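Local coordinates for protein mediator of RNA polymerase II transcription subunit 18 (Schizosaccharomyces pombe, PDB 3C0T) that serves as a subunit of the Mediator complex, the coactivator that links gene-specific regulatory proteins to the RNA polymerase II transcription machinery, at residues 1-15 against 163-176. Residues are numbered along the deposited sequence; the frame is centred on the assembly and turned at random.
Sequences MQELYLLGVVPSRRF and QPWILHVYTHVADA
F15, at the start of helix 15-25, lays its ring over one face of the W165 indole in an offset stack, planes 26° apart, its CD1 3.3 Å from W165 CE2. F15 reaches this face because its CG stands anti to the backbone N (chi1 180°). At the indole edge things are looser: water 1 sits in the ring plane, weakly bound by W165 NE1 and 2.8 Å from S12 OG. An alanine in place of W165 would probably leave the F15 ring without its stacking partner and the water at S12 OG without its weak indole N-H donor. From W165 the two strands run antiparallel through ten backbone hydrogen bonds, from V10 N to W165 O (2.7 Å) at one end to Q2 N and V173 O at the other. This pairing joins the first strand of the chain to its last within the curled antiparallel sheet that forms the Med18 barrel. Packing is tight where helix 179-196 lies against L4, T171 and V173, L4 CD1 meeting V173 CG2 at 3.6 Å; L6 with V169 and V10 with L167 continue the same face. On the other face E3, its chain extended, lies alongside H172, with OE2 3.3 Å from H168 NE2 at the edge of that imidazole; R97 of strand 95-104 makes a salt bridge with the same carboxylate oxygen. Toward the partly exposed N-terminal end the packing thins: M1 bends at chi3 (71°) to set CE over the H172 face, 4.1 Å from the ring centroid, while H172 ND1 is buried without a polar partner. Past the end of strand 165-173, exposed A176 lays its CB against Q2 OE1.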
loop_
_atom_site.group_PDB
_atom_site.type_symbol
_atom_site.label_atom_id
_atom_site.label_comp_id
_atom_site.label_asym_id
_atom_site.label_seq_id
_atom_site.Cartn_x
_atom_site.Cartn_y
_atom_site.Cartn_z
ATOM N N MET A 1 -6.180 14.882 -3.216
ATOM C CA MET A 1 -4.710 14.652 -3.274
ATOM C C MET A 1 -4.417 13.687 -4.418
ATOM O O MET A 1 -5.176 12.751 -4.667
ATOM C CB MET A 1 -4.220 14.091 -1.935
ATOM C CG MET A 1 -2.726 13.851 -1.836
ATOM S SD MET A 1 -2.185 13.551 -0.120
ATOM C CE MET A 1 -2.879 11.923 0.192
ATOM N N GLN A 2 -3.315 13.927 -5.119
ATOM C CA GLN A 2 -2.944 13.108 -6.264
ATOM C C GLN A 2 -1.701 12.273 -5.981
ATOM O O GLN A 2 -0.683 12.795 -5.522
ATOM C CB GLN A 2 -2.683 14.022 -7.466
ATOM C CG GLN A 2 -3.269 13.553 -8.788
ATOM C CD GLN A 2 -4.783 13.537 -8.786
ATOM O OE1 GLN A 2 -5.418 14.492 -8.355
ATOM N NE2 GLN A 2 -5.370 12.451 -9.279
ATOM N N GLU A 3 -1.785 10.972 -6.245
ATOM C CA GLU A 3 -0.640 10.096 -6.041
ATOM C C GLU A 3 -0.051 9.665 -7.383
ATOM O O GLU A 3 -0.739 9.048 -8.198
ATOM C CB GLU A 3 -1.032 8.842 -5.241
ATOM C CG GLU A 3 0.135 7.862 -5.061
ATOM C CD GLU A 3 -0.213 6.650 -4.202
ATOM O OE1 GLU A 3 -0.578 6.832 -3.025
ATOM O OE2 GLU A 3 -0.118 5.510 -4.704
ATOM N N LEU A 4 1.212 10.009 -7.618
ATOM C CA LEU A 4 1.893 9.601 -8.846
ATOM C C LEU A 4 2.751 8.412 -8.399
ATOM O O LEU A 4 3.405 8.474 -7.352
ATOM C CB LEU A 4 2.755 10.743 -9.402
ATOM C CG LEU A 4 1.967 11.987 -9.841
ATOM C CD1 LEU A 4 1.596 12.821 -8.609
ATOM C CD2 LEU A 4 2.808 12.829 -10.808
ATOM N N TYR A 5 2.760 7.332 -9.175
ATOM C CA TYR A 5 3.495 6.158 -8.732
ATOM C C TYR A 5 4.002 5.233 -9.823
ATOM O O TYR A 5 3.670 5.377 -10.992
ATOM C CB TYR A 5 2.583 5.346 -7.815
ATOM C CG TYR A 5 1.410 4.772 -8.577
ATOM C CD1 TYR A 5 1.495 3.513 -9.178
ATOM C CD2 TYR A 5 0.243 5.518 -8.769
ATOM C CE1 TYR A 5 0.454 3.013 -9.956
ATOM C CE2 TYR A 5 -0.813 5.028 -9.547
ATOM C CZ TYR A 5 -0.697 3.776 -10.140
ATOM O OH TYR A 5 -1.709 3.292 -10.937
ATOM N N LEU A 6 4.791 4.254 -9.393
ATOM C CA LEU A 6 5.347 3.225 -10.262
ATOM C C LEU A 6 5.324 1.961 -9.429
ATOM O O LEU A 6 5.520 2.013 -8.211
ATOM C CB LEU A 6 6.783 3.557 -10.667
ATOM C CG LEU A 6 6.935 4.716 -11.654
ATOM C CD1 LEU A 6 8.411 4.991 -11.900
ATOM C CD2 LEU A 6 6.224 4.366 -12.961
ATOM N N LEU A 7 5.067 0.831 -10.072
ATOM C CA LEU A 7 5.013 -0.436 -9.368
ATOM C C LEU A 7 5.951 -1.468 -9.981
ATOM O O LEU A 7 6.213 -1.457 -11.185
ATOM C CB LEU A 7 3.581 -0.978 -9.366
ATOM C CG LEU A 7 2.599 -0.420 -8.331
ATOM C CD1 LEU A 7 1.217 -0.956 -8.623
ATOM C CD2 LEU A 7 3.023 -0.826 -6.930
ATOM N N GLY A 8 6.460 -2.351 -9.128
ATOM C CA GLY A 8 7.365 -3.396 -9.562
ATOM C C GLY A 8 7.243 -4.585 -8.627
ATOM O O GLY A 8 6.696 -4.469 -7.524
ATOM N N VAL A 9 7.754 -5.733 -9.051
ATOM C CA VAL A 9 7.679 -6.928 -8.227
ATOM C C VAL A 9 9.091 -7.485 -8.025
ATOM O O VAL A 9 9.905 -7.488 -8.947
ATOM C CB VAL A 9 6.747 -7.982 -8.899
ATOM C CG1 VAL A 9 7.511 -8.776 -9.949
ATOM C CG2 VAL A 9 6.141 -8.884 -7.859
ATOM N N VAL A 10 9.385 -7.927 -6.807
ATOM C CA VAL A 10 10.697 -8.478 -6.473
ATOM C C VAL A 10 10.538 -9.897 -5.948
ATOM O O VAL A 10 9.952 -10.104 -4.891
ATOM C CB VAL A 10 11.394 -7.646 -5.372
ATOM C CG1 VAL A 10 12.677 -8.332 -4.919
ATOM C CG2 VAL A 10 11.695 -6.249 -5.890
ATOM N N PRO A 11 11.055 -10.895 -6.683
ATOM C CA PRO A 11 10.962 -12.301 -6.270
ATOM C C PRO A 11 11.617 -12.500 -4.907
ATOM O O PRO A 11 12.617 -11.862 -4.593
ATOM C CB PRO A 11 11.720 -13.039 -7.373
ATOM C CG PRO A 11 11.512 -12.157 -8.570
ATOM C CD PRO A 11 11.714 -10.780 -7.995
ATOM N N SER A 12 11.056 -13.390 -4.103
ATOM C CA SER A 12 11.593 -13.656 -2.778
ATOM C C SER A 12 13.090 -13.997 -2.777
ATOM O O SER A 12 13.826 -13.615 -1.861
ATOM C CB SER A 12 10.802 -14.791 -2.127
ATOM O OG SER A 12 11.139 -14.893 -0.760
ATOM N N ARG A 13 13.547 -14.717 -3.798
ATOM C CA ARG A 13 14.960 -15.087 -3.876
ATOM C C ARG A 13 15.894 -13.892 -4.067
ATOM O O ARG A 13 17.065 -13.953 -3.697
ATOM C CB ARG A 13 15.198 -16.107 -4.998
ATOM C CG ARG A 13 14.404 -15.850 -6.277
ATOM C CD ARG A 13 14.898 -16.739 -7.411
ATOM N NE ARG A 13 16.145 -16.223 -7.966
ATOM C CZ ARG A 13 16.207 -15.338 -8.958
ATOM N NH1 ARG A 13 15.086 -14.881 -9.511
ATOM N NH2 ARG A 13 17.386 -14.888 -9.380
ATOM N N ARG A 14 15.385 -12.804 -4.633
ATOM C CA ARG A 14 16.221 -11.629 -4.857
ATOM C C ARG A 14 16.083 -10.554 -3.782
ATOM O O ARG A 14 16.782 -9.538 -3.819
ATOM C CB ARG A 14 15.913 -11.022 -6.223
ATOM C CG ARG A 14 16.347 -11.894 -7.389
ATOM C CD ARG A 14 16.116 -11.168 -8.694
ATOM N NE ARG A 14 16.775 -9.868 -8.670
ATOM C CZ ARG A 14 16.205 -8.735 -9.070
ATOM N NH1 ARG A 14 14.959 -8.740 -9.531
ATOM N NH2 ARG A 14 16.881 -7.597 -8.989
ATOM N N PHE A 15 15.204 -10.790 -2.815
ATOM C CA PHE A 15 14.976 -9.830 -1.744
ATOM C C PHE A 15 16.240 -9.280 -1.087
ATOM O O PHE A 15 16.415 -8.064 -0.988
ATOM C CB PHE A 15 14.088 -10.441 -0.659
ATOM C CG PHE A 15 13.812 -9.507 0.492
ATOM C CD1 PHE A 15 12.843 -8.512 0.383
ATOM C CD2 PHE A 15 14.542 -9.603 1.674
ATOM C CE1 PHE A 15 12.603 -7.625 1.435
ATOM C CE2 PHE A 15 14.310 -8.718 2.738
ATOM C CZ PHE A 15 13.341 -7.729 2.617
ATOM N N GLN A 163 5.224 -15.948 -2.520
ATOM C CA GLN A 163 4.803 -14.566 -2.670
ATOM C C GLN A 163 5.942 -13.588 -2.919
ATOM O O GLN A 163 6.892 -13.521 -2.141
ATOM C CB GLN A 163 4.060 -14.151 -1.408
ATOM C CG GLN A 163 3.255 -12.896 -1.541
ATOM C CD GLN A 163 2.415 -12.658 -0.313
ATOM O OE1 GLN A 163 1.643 -13.522 0.086
ATOM N NE2 GLN A 163 2.563 -11.489 0.297
ATOM N N PRO A 164 5.867 -12.819 -4.013
ATOM C CA PRO A 164 6.930 -11.852 -4.294
ATOM C C PRO A 164 6.719 -10.602 -3.432
ATOM O O PRO A 164 5.634 -10.400 -2.871
ATOM C CB PRO A 164 6.728 -11.545 -5.770
ATOM C CG PRO A 164 5.231 -11.595 -5.891
ATOM C CD PRO A 164 4.887 -12.848 -5.112
ATOM N N TRP A 165 7.759 -9.783 -3.308
ATOM C CA TRP A 165 7.646 -8.539 -2.562
ATOM C C TRP A 165 7.204 -7.515 -3.590
ATOM O O TRP A 165 7.574 -7.609 -4.765
ATOM C CB TRP A 165 8.986 -8.116 -1.979
ATOM C CG TRP A 165 9.423 -8.943 -0.817
ATOM C CD1 TRP A 165 9.985 -10.183 -0.859
ATOM C CD2 TRP A 165 9.327 -8.590 0.570
ATOM N NE1 TRP A 165 10.248 -10.629 0.416
ATOM C CE2 TRP A 165 9.854 -9.672 1.313
ATOM C CE3 TRP A 165 8.848 -7.467 1.257
ATOM C CZ2 TRP A 165 9.920 -9.666 2.714
ATOM C CZ3 TRP A 165 8.914 -7.458 2.657
ATOM C CH2 TRP A 165 9.446 -8.555 3.367
ATOM N N ILE A 166 6.402 -6.552 -3.163
ATOM C CA ILE A 166 5.930 -5.520 -4.072
ATOM C C ILE A 166 6.759 -4.264 -3.865
ATOM O O ILE A 166 7.022 -3.866 -2.725
ATOM C CB ILE A 166 4.435 -5.203 -3.829
ATOM C CG1 ILE A 166 3.586 -6.421 -4.198
ATOM C CG2 ILE A 166 4.002 -3.980 -4.652
ATOM C CD1 ILE A 166 2.109 -6.236 -3.947
ATOM N N LEU A 167 7.189 -3.661 -4.971
ATOM C CA LEU A 167 7.974 -2.432 -4.932
ATOM C C LEU A 167 7.057 -1.317 -5.404
ATOM O O LEU A 167 6.678 -1.282 -6.574
ATOM C CB LEU A 167 9.180 -2.516 -5.872
ATOM C CG LEU A 167 10.581 -2.364 -5.264
ATOM C CD1 LEU A 167 11.571 -2.130 -6.385
ATOM C CD2 LEU A 167 10.645 -1.197 -4.297
ATOM N N HIS A 168 6.704 -0.408 -4.499
ATOM C CA HIS A 168 5.811 0.703 -4.824
ATOM C C HIS A 168 6.525 2.041 -4.639
ATOM O O HIS A 168 6.941 2.386 -3.530
ATOM C CB HIS A 168 4.573 0.639 -3.920
ATOM C CG HIS A 168 3.539 1.684 -4.217
ATOM N ND1 HIS A 168 2.389 1.821 -3.470
ATOM C CD2 HIS A 168 3.479 2.639 -5.174
ATOM C CE1 HIS A 168 1.665 2.814 -3.953
ATOM N NE2 HIS A 168 2.304 3.329 -4.986
ATOM N N VAL A 169 6.675 2.787 -5.731
ATOM C CA VAL A 169 7.330 4.090 -5.678
ATOM C C VAL A 169 6.264 5.154 -5.902
ATOM O O VAL A 169 5.497 5.080 -6.867
ATOM C CB VAL A 169 8.419 4.221 -6.767
ATOM C CG1 VAL A 169 9.169 5.542 -6.593
ATOM C CG2 VAL A 169 9.389 3.042 -6.673
ATOM N N TYR A 170 6.212 6.147 -5.023
ATOM C CA TYR A 170 5.191 7.170 -5.153
ATOM C C TYR A 170 5.539 8.499 -4.512
ATOM O O TYR A 170 6.497 8.619 -3.749
ATOM C CB TYR A 170 3.876 6.680 -4.528
ATOM C CG TYR A 170 3.977 6.407 -3.036
ATOM C CD1 TYR A 170 4.485 5.198 -2.556
ATOM C CD2 TYR A 170 3.614 7.381 -2.102
ATOM C CE1 TYR A 170 4.632 4.967 -1.181
ATOM C CE2 TYR A 170 3.762 7.162 -0.731
ATOM C CZ TYR A 170 4.275 5.953 -0.278
ATOM O OH TYR A 170 4.463 5.746 1.080
ATOM N N THR A 171 4.732 9.497 -4.850
ATOM C CA THR A 171 4.861 10.821 -4.291
ATOM C C THR A 171 3.469 11.432 -4.362
ATOM O O THR A 171 2.659 11.047 -5.209
ATOM C CB THR A 171 5.869 11.684 -5.060
ATOM O OG1 THR A 171 6.062 12.907 -4.340
ATOM C CG2 THR A 171 5.377 11.987 -6.467
ATOM N N HIS A 172 3.180 12.358 -3.457
ATOM C CA HIS A 172 1.871 12.993 -3.423
ATOM C C HIS A 172 1.915 14.474 -3.795
ATOM O O HIS A 172 2.834 15.202 -3.407
ATOM C CB HIS A 172 1.255 12.861 -2.028
ATOM C CG HIS A 172 0.931 11.455 -1.635
ATOM N ND1 HIS A 172 0.028 10.677 -2.327
ATOM C CD2 HIS A 172 1.375 10.692 -0.607
ATOM C CE1 HIS A 172 -0.071 9.496 -1.742
ATOM N NE2 HIS A 172 0.735 9.479 -0.697
ATOM N N VAL A 173 0.908 14.906 -4.549
ATOM C CA VAL A 173 0.775 16.299 -4.956
ATOM C C VAL A 173 -0.583 16.778 -4.443
ATOM O O VAL A 173 -1.631 16.291 -4.872
ATOM C CB VAL A 173 0.830 16.451 -6.489
ATOM C CG1 VAL A 173 0.618 17.913 -6.869
ATOM C CG2 VAL A 173 2.183 15.958 -7.012
ATOM N N ALA A 174 -0.552 17.720 -3.506
ATOM C CA ALA A 174 -1.769 18.260 -2.891
ATOM C C ALA A 174 -2.817 18.786 -3.870
ATOM O O ALA A 174 -3.989 18.416 -3.794
ATOM C CB ALA A 174 -1.398 19.361 -1.901
ATOM N N ASP A 175 -2.390 19.646 -4.786
ATOM C CA ASP A 175 -3.297 20.246 -5.758
ATOM C C ASP A 175 -3.052 19.733 -7.171
ATOM O O ASP A 175 -2.001 19.988 -7.756
ATOM C CB ASP A 175 -3.133 21.772 -5.726
ATOM C CG ASP A 175 -4.064 22.487 -6.692
ATOM O OD1 ASP A 175 -3.906 23.718 -6.857
ATOM O OD2 ASP A 175 -4.949 21.830 -7.282
ATOM N N ALA A 176 -4.028 19.020 -7.721
ATOM C CA ALA A 176 -3.907 18.481 -9.072
ATOM C C ALA A 176 -3.772 19.600 -10.105
ATOM O O ALA A 176 -3.227 19.396 -11.191
ATOM C CB ALA A 176 -5.125 17.614 -9.395
HETATM O O HOH W 1 11.938 -13.420 1.494
#